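Local coordinates for small S protein (Podospora anserina, PDB 2WVO) that triggers a lethal heterokaryon-incompatibility reaction when it meets the prion form of its partner from an incompatible fungal cell, at residues A11-A15 and F67-A71. Sequence-based numbering, arbitrary orientation.
Sequences ALGVA and FHSSA
The segments run antiparallel (177°), with CA-CA distances of 4.5 Å for G13-S70 and 4.8 Å for V14-F67. G13, extended at phi/psi -87/-179, is the N-cap residue of helix 14-23; an ideal CB on G13 would lie 2.9 Å from both F67 O and S69 N, so the close passage needs a residue without a side chain. G13 CA lies 3.3 Å from S69 O, a CA-H...O contact. F67 O accepts from A15 N (2.8 Å, 168°), while a water accepts from V14 N (2.9 Å) and donates to S69 O (2.8 Å). S70, chi1 m, donates from OG to A11 O (2.6 Å). F67 (chi1 m, chi2 130°) sets CD2 3.7 Å from CB of V14 (chi1 t) and its CB 4.1 Å from A15 CB; V77 of helix 75-104 touches V14 and F67. H68 (chi1 m, chi2 76°) lays its ring over A15 CB, centroid 3.8 Å away, 22° off the normal: CH-pi. Water and a sequence-remote loop carbonyl thus cap first-turn amides, a tertiary-capped helix N-terminus in the mainly helical HeLo domain.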
loop_
_atom_site.group_PDB
_atom_site.type_symbol
_atom_site.label_atom_id
_atom_site.label_comp_id
_atom_site.label_asym_id
_atom_site.label_seq_id
_atom_site.Cartn_x
_atom_site.Cartn_y
_atom_site.Cartn_z
ATOM N N ALA A 11 2.156 21.696 -3.299
ATOM C CA ALA A 11 1.989 22.519 -2.081
ATOM C C ALA A 11 0.515 22.767 -1.727
ATOM O O ALA A 11 0.148 23.835 -1.215
ATOM C CB ALA A 11 2.758 23.859 -2.228
ATOM N N LEU A 12 -0.330 21.776 -2.004
ATOM C CA LEU A 12 -1.759 21.856 -1.697
ATOM C C LEU A 12 -2.070 21.747 -0.194
ATOM O O LEU A 12 -1.282 21.194 0.577
ATOM C CB LEU A 12 -2.527 20.788 -2.482
ATOM C CG LEU A 12 -2.401 20.868 -4.003
ATOM C CD1 LEU A 12 -3.188 19.751 -4.677
ATOM C CD2 LEU A 12 -2.827 22.261 -4.529
ATOM N N GLY A 13 -3.212 22.302 0.212
ATOM C CA GLY A 13 -3.753 22.046 1.547
ATOM C C GLY A 13 -4.607 20.787 1.495
ATOM O O GLY A 13 -4.717 20.168 0.442
ATOM N N VAL A 14 -5.207 20.405 2.623
ATOM C CA VAL A 14 -6.132 19.252 2.679
ATOM C C VAL A 14 -7.191 19.294 1.572
ATOM O O VAL A 14 -7.403 18.294 0.880
ATOM C CB VAL A 14 -6.839 19.114 4.065
ATOM C CG1 VAL A 14 -7.751 17.886 4.096
ATOM C CG2 VAL A 14 -5.825 19.048 5.212
ATOM N N ALA A 15 -7.838 20.450 1.391
ATOM C CA ALA A 15 -8.927 20.585 0.409
ATOM C C ALA A 15 -8.502 20.231 -1.012
ATOM O O ALA A 15 -9.197 19.475 -1.680
ATOM C CB ALA A 15 -9.552 22.013 0.454
ATOM N N PHE A 67 -8.372 23.887 6.057
ATOM C CA PHE A 67 -8.153 22.933 4.970
ATOM C C PHE A 67 -7.512 23.567 3.736
ATOM O O PHE A 67 -7.332 22.908 2.725
ATOM C CB PHE A 67 -9.479 22.282 4.574
ATOM C CG PHE A 67 -10.107 21.456 5.659
ATOM C CD1 PHE A 67 -11.439 21.643 5.996
ATOM C CD2 PHE A 67 -9.375 20.466 6.328
ATOM C CE1 PHE A 67 -12.044 20.859 6.997
ATOM C CE2 PHE A 67 -9.962 19.679 7.322
ATOM C CZ PHE A 67 -11.305 19.877 7.656
ATOM N N HIS A 68 -7.179 24.848 3.813
ATOM C CA HIS A 68 -6.679 25.562 2.653
ATOM C C HIS A 68 -5.233 26.037 2.763
ATOM O O HIS A 68 -4.757 26.773 1.906
ATOM C CB HIS A 68 -7.653 26.669 2.252
ATOM C CG HIS A 68 -8.943 26.142 1.721
ATOM N ND1 HIS A 68 -9.923 25.613 2.537
ATOM C CD2 HIS A 68 -9.388 25.993 0.452
ATOM C CE1 HIS A 68 -10.930 25.190 1.794
ATOM N NE2 HIS A 68 -10.632 25.411 0.526
ATOM N N SER A 69 -4.540 25.591 3.808
ATOM C CA SER A 69 -3.131 25.910 3.995
ATOM C C SER A 69 -2.216 24.697 3.801
ATOM O O SER A 69 -2.560 23.576 4.202
ATOM C CB SER A 69 -2.897 26.490 5.387
ATOM O OG SER A 69 -3.216 25.535 6.377
ATOM N N SER A 70 -1.051 24.957 3.198
ATOM C CA SER A 70 0.020 23.965 2.979
ATOM C C SER A 70 0.553 23.366 4.271
ATOM O O SER A 70 1.016 22.230 4.296
ATOM C CB SER A 70 1.200 24.629 2.264
ATOM O OG SER A 70 0.817 25.102 0.993
ATOM N N ALA A 71 0.520 24.155 5.335
ATOM C CA ALA A 71 1.033 23.726 6.624
ATOM C C ALA A 71 0.015 23.990 7.736
ATOM O O ALA A 71 0.095 25.019 8.411
ATOM C CB ALA A 71 2.376 24.421 6.921
HETATM O O HOH W 1 -4.857 22.161 4.932
#